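Local coordinates for mRNA-capping enzyme subunit alpha (Saccharomyces cerevisiae, PDB 3KYH), which transfers GMP from GTP to the 5'-diphosphate end of nascent mRNA through a covalent enzyme-GMP intermediate, the second step of mRNA capping, at residues 288-302 and 325-339. Numbering follows the deposited sequence.
Sequences VKPVFSLYVWQGGAD and TYRKFAELSVSDEEW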
# COMPACT_ATOMS: atom_id res chain seq x y z
N VAL C 288 37.86 7.78 -46.71
CA VAL C 288 38.54 9.02 -46.29
C VAL C 288 37.51 10.04 -45.75
O VAL C 288 36.43 10.18 -46.35
CB VAL C 288 39.44 9.65 -47.40
CG1 VAL C 288 40.62 10.39 -46.77
CG2 VAL C 288 40.01 8.60 -48.35
N LYS C 289 37.87 10.76 -44.67
CA LYS C 289 36.97 11.59 -43.82
C LYS C 289 35.72 12.27 -44.40
O LYS C 289 35.74 12.80 -45.52
CB LYS C 289 37.71 12.54 -42.84
CG LYS C 289 38.71 13.55 -43.41
CD LYS C 289 39.68 14.04 -42.31
CE LYS C 289 41.09 14.31 -42.84
NZ LYS C 289 41.79 13.14 -43.47
N PRO C 290 34.60 12.23 -43.63
CA PRO C 290 33.37 12.91 -44.03
C PRO C 290 32.90 14.01 -43.05
O PRO C 290 33.70 14.49 -42.25
CB PRO C 290 32.38 11.75 -44.12
CG PRO C 290 33.02 10.60 -43.31
CD PRO C 290 34.29 11.12 -42.72
N VAL C 291 31.64 14.43 -43.14
CA VAL C 291 31.16 15.59 -42.36
C VAL C 291 30.75 15.15 -40.96
O VAL C 291 30.01 14.17 -40.83
CB VAL C 291 29.96 16.35 -43.02
CG1 VAL C 291 30.03 17.83 -42.69
CG2 VAL C 291 29.89 16.17 -44.53
N PHE C 292 31.21 15.89 -39.93
CA PHE C 292 30.88 15.63 -38.52
C PHE C 292 30.19 16.79 -37.80
O PHE C 292 30.83 17.61 -37.12
CB PHE C 292 32.01 14.98 -37.67
CG PHE C 292 33.43 15.35 -38.07
CD1 PHE C 292 33.98 14.91 -39.27
CD2 PHE C 292 34.26 16.00 -37.16
CE1 PHE C 292 35.31 15.20 -39.61
CE2 PHE C 292 35.60 16.28 -37.47
CZ PHE C 292 36.11 15.90 -38.71
N SER C 293 28.87 16.82 -37.97
CA SER C 293 27.96 17.84 -37.41
C SER C 293 27.62 17.65 -35.93
O SER C 293 27.23 16.55 -35.51
CB SER C 293 26.65 17.87 -38.19
OG SER C 293 26.18 16.55 -38.40
N LEU C 294 27.69 18.73 -35.18
CA LEU C 294 27.56 18.66 -33.73
C LEU C 294 26.22 19.24 -33.23
O LEU C 294 25.96 20.44 -33.34
CB LEU C 294 28.85 19.20 -33.05
CG LEU C 294 30.08 19.85 -33.74
CD1 LEU C 294 31.15 20.28 -32.76
CD2 LEU C 294 30.81 18.99 -34.78
N TYR C 295 25.34 18.35 -32.74
CA TYR C 295 23.97 18.70 -32.32
C TYR C 295 23.76 18.82 -30.80
O TYR C 295 24.42 18.13 -30.01
CB TYR C 295 22.94 17.69 -32.86
CG TYR C 295 22.91 17.39 -34.37
CD1 TYR C 295 24.01 16.82 -35.02
CD2 TYR C 295 21.73 17.56 -35.11
CE1 TYR C 295 23.97 16.51 -36.38
CE2 TYR C 295 21.67 17.24 -36.47
CZ TYR C 295 22.80 16.72 -37.11
OH TYR C 295 22.79 16.39 -38.46
N VAL C 296 22.79 19.65 -30.40
CA VAL C 296 22.51 19.97 -28.99
C VAL C 296 21.09 19.62 -28.53
O VAL C 296 20.10 20.10 -29.10
CB VAL C 296 22.81 21.47 -28.67
CG1 VAL C 296 24.30 21.79 -28.90
CG2 VAL C 296 21.89 22.42 -29.45
N TRP C 297 21.00 18.81 -27.48
CA TRP C 297 19.71 18.27 -27.04
C TRP C 297 18.78 19.30 -26.41
O TRP C 297 19.19 20.05 -25.52
CB TRP C 297 19.86 16.97 -26.23
CG TRP C 297 19.90 17.10 -24.73
CD1 TRP C 297 20.93 17.58 -23.97
CD2 TRP C 297 18.87 16.71 -23.80
NE1 TRP C 297 20.61 17.53 -22.63
CE2 TRP C 297 19.35 17.00 -22.50
CE3 TRP C 297 17.59 16.15 -23.95
CZ2 TRP C 297 18.58 16.76 -21.34
CZ3 TRP C 297 16.84 15.90 -22.80
CH2 TRP C 297 17.34 16.21 -21.51
N GLN C 298 17.56 19.35 -26.92
CA GLN C 298 16.52 20.26 -26.45
C GLN C 298 15.32 19.45 -25.95
O GLN C 298 15.02 18.38 -26.49
CB GLN C 298 16.10 21.18 -27.60
CG GLN C 298 15.53 22.54 -27.20
CD GLN C 298 14.86 23.28 -28.37
OE1 GLN C 298 14.11 22.68 -29.15
NE2 GLN C 298 15.09 24.59 -28.45
N GLY C 299 14.65 19.97 -24.92
CA GLY C 299 13.48 19.32 -24.33
C GLY C 299 13.81 18.05 -23.56
O GLY C 299 14.55 18.10 -22.58
N GLY C 300 13.25 16.92 -24.02
CA GLY C 300 13.43 15.61 -23.38
C GLY C 300 13.12 14.46 -24.32
O GLY C 300 12.26 13.63 -24.05
N ALA C 301 13.85 14.42 -25.44
CA ALA C 301 13.60 13.43 -26.49
C ALA C 301 14.78 12.49 -26.78
O ALA C 301 14.61 11.51 -27.51
CB ALA C 301 13.13 14.13 -27.77
N ASP C 302 15.93 12.77 -26.17
CA ASP C 302 17.16 11.98 -26.30
C ASP C 302 17.05 10.53 -25.82
O ASP C 302 17.48 9.60 -26.52
CB ASP C 302 18.34 12.72 -25.64
CG ASP C 302 19.37 11.79 -25.02
OD1 ASP C 302 19.19 11.44 -23.84
OD2 ASP C 302 20.36 11.44 -25.70
N THR C 325 14.91 16.17 -30.78
CA THR C 325 15.96 16.51 -29.81
C THR C 325 17.25 17.10 -30.40
O THR C 325 18.11 17.56 -29.64
CB THR C 325 16.28 15.30 -28.88
OG1 THR C 325 17.20 15.70 -27.86
CG2 THR C 325 16.86 14.11 -29.66
N TYR C 326 17.41 17.11 -31.72
CA TYR C 326 18.68 17.59 -32.30
C TYR C 326 18.71 18.55 -33.50
O TYR C 326 18.22 18.25 -34.59
CB TYR C 326 19.65 16.41 -32.51
CG TYR C 326 20.28 15.91 -31.22
CD1 TYR C 326 20.05 14.61 -30.77
CD2 TYR C 326 21.06 16.76 -30.44
CE1 TYR C 326 20.60 14.17 -29.56
CE2 TYR C 326 21.63 16.32 -29.26
CZ TYR C 326 21.38 15.04 -28.81
OH TYR C 326 21.96 14.64 -27.64
N ARG C 327 19.33 19.70 -33.25
CA ARG C 327 19.68 20.69 -34.28
C ARG C 327 21.15 21.05 -34.08
O ARG C 327 21.57 21.32 -32.95
CB ARG C 327 18.80 21.93 -34.16
CG ARG C 327 19.27 23.13 -34.97
CD ARG C 327 18.60 24.42 -34.50
NE ARG C 327 19.01 24.84 -33.16
CZ ARG C 327 18.94 26.08 -32.69
NH1 ARG C 327 18.51 27.08 -33.46
NH2 ARG C 327 19.34 26.34 -31.44
N LYS C 328 21.91 21.07 -35.17
CA LYS C 328 23.36 21.27 -35.15
C LYS C 328 23.76 22.69 -35.49
O LYS C 328 23.04 23.37 -36.23
CB LYS C 328 24.04 20.31 -36.15
CG LYS C 328 23.62 20.43 -37.65
CD LYS C 328 24.73 21.03 -38.54
CE LYS C 328 24.58 20.61 -40.01
NZ LYS C 328 25.90 20.54 -40.73
N PHE C 329 24.89 23.16 -34.95
CA PHE C 329 25.53 24.35 -35.54
C PHE C 329 26.91 24.21 -36.16
O PHE C 329 27.18 24.79 -37.22
CB PHE C 329 25.37 25.69 -34.80
CG PHE C 329 24.89 25.62 -33.38
CD1 PHE C 329 25.68 26.16 -32.36
CD2 PHE C 329 23.58 25.22 -33.08
CE1 PHE C 329 25.23 26.20 -31.05
CE2 PHE C 329 23.11 25.28 -31.78
CZ PHE C 329 23.93 25.77 -30.76
N ALA C 330 27.80 23.47 -35.52
CA ALA C 330 29.18 23.52 -36.01
C ALA C 330 29.74 22.25 -36.62
O ALA C 330 29.22 21.15 -36.41
CB ALA C 330 30.12 24.09 -34.95
N GLU C 331 30.74 22.46 -37.47
CA GLU C 331 31.62 21.42 -37.98
C GLU C 331 32.92 21.44 -37.15
O GLU C 331 33.40 22.52 -36.76
CB GLU C 331 31.88 21.63 -39.48
CG GLU C 331 30.82 21.09 -40.50
CD GLU C 331 29.34 21.19 -40.10
OE1 GLU C 331 28.53 21.80 -40.84
OE2 GLU C 331 28.95 20.60 -39.07
N LEU C 332 33.41 20.25 -36.81
CA LEU C 332 34.61 20.13 -35.98
C LEU C 332 35.87 20.44 -36.80
O LEU C 332 35.90 21.47 -37.46
CB LEU C 332 34.67 18.78 -35.26
CG LEU C 332 35.64 18.61 -34.08
CD1 LEU C 332 35.08 19.24 -32.81
CD2 LEU C 332 36.00 17.13 -33.84
N SER C 333 36.88 19.58 -36.75
CA SER C 333 38.16 19.77 -37.46
C SER C 333 39.18 18.69 -37.08
O SER C 333 39.79 18.70 -36.00
CB SER C 333 38.78 21.17 -37.28
OG SER C 333 38.81 21.58 -35.91
N VAL C 334 39.34 17.75 -38.01
CA VAL C 334 40.25 16.64 -37.80
C VAL C 334 41.38 16.70 -38.83
O VAL C 334 41.16 16.43 -40.02
CB VAL C 334 39.47 15.29 -37.73
CG1 VAL C 334 40.40 14.09 -37.83
CG2 VAL C 334 38.69 15.24 -36.42
N SER C 335 42.54 17.13 -38.34
CA SER C 335 43.78 17.24 -39.13
C SER C 335 44.33 15.87 -39.58
O SER C 335 43.80 14.82 -39.17
CB SER C 335 44.83 18.10 -38.38
OG SER C 335 45.54 17.42 -37.34
N ASP C 336 45.36 15.88 -40.42
CA ASP C 336 45.84 14.66 -41.09
C ASP C 336 46.71 13.66 -40.30
O ASP C 336 46.95 12.54 -40.77
CB ASP C 336 46.46 14.97 -42.46
CG ASP C 336 45.52 14.66 -43.62
OD1 ASP C 336 45.97 14.79 -44.78
OD2 ASP C 336 44.35 14.27 -43.38
N GLU C 337 47.23 14.11 -39.15
CA GLU C 337 47.95 13.26 -38.20
C GLU C 337 46.98 13.01 -37.05
O GLU C 337 47.28 12.28 -36.10
CB GLU C 337 49.21 13.96 -37.70
CG GLU C 337 50.37 13.01 -37.39
CD GLU C 337 51.31 13.49 -36.28
OE1 GLU C 337 52.13 12.67 -35.84
OE2 GLU C 337 51.24 14.65 -35.83
N GLU C 338 45.81 13.65 -37.17
CA GLU C 338 44.69 13.51 -36.24
C GLU C 338 43.60 12.59 -36.78
O GLU C 338 42.72 12.17 -36.04
CB GLU C 338 44.10 14.89 -35.89
CG GLU C 338 44.95 15.70 -34.92
CD GLU C 338 44.39 17.08 -34.62
OE1 GLU C 338 43.21 17.36 -34.95
OE2 GLU C 338 45.15 17.90 -34.06
N TRP C 339 43.65 12.28 -38.07
CA TRP C 339 42.69 11.34 -38.65
C TRP C 339 43.16 9.92 -38.41
O TRP C 339 42.38 9.08 -37.92
CB TRP C 339 42.44 11.63 -40.13
CG TRP C 339 41.35 10.80 -40.78
CD1 TRP C 339 41.46 10.10 -41.94
CD2 TRP C 339 40.00 10.60 -40.31
NE1 TRP C 339 40.27 9.48 -42.24
CE2 TRP C 339 39.36 9.77 -41.25
CE3 TRP C 339 39.27 11.03 -39.19
CZ2 TRP C 339 38.02 9.36 -41.11
CZ3 TRP C 339 37.94 10.64 -39.06
CH2 TRP C 339 37.33 9.81 -40.01
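Y295 and K328 meet where strand 293-297 pairs antiparallel with 326-331, an outermost strand, within this chain, of the antiparallel sheet in the C-terminal OB-fold domain. The tightly packed part lies here: K328 CB sits over the centre of the Y295 ring, a CH-pi contact 3.5 Å from its centroid. K328 CG stands between the backbone N and carbonyl carbon (chi1 59°), which runs the chain on across the phenol. Y326 lays its ring alongside the same strand, CD2 against Y295 CB and its hydroxyl end beside W297 CB. Strand 326-331 is only weakly bonded to its neighbour: L294 N donates to A330 O, and F329 N makes a weak bond to L294 O. Strand 259-263 lies on the other side of 293-297, and I263 O accepts the S293 hydroxyl.

Further along, F292 CD2 meets L332 CB and F292 CE2 meets V334 CG2, each at 3.4 Å. The more solvent-facing end is looser and held by K289, whose CB makes a CH-pi contact over the six-membered ring of W339, 3.7 Å from its centroid. With an alanine there instead of the indole, K289 is likely to lose its aromatic floor and swing more freely from D336. K289 NZ closes the salt bridge 2.8 Å from D336 OD2.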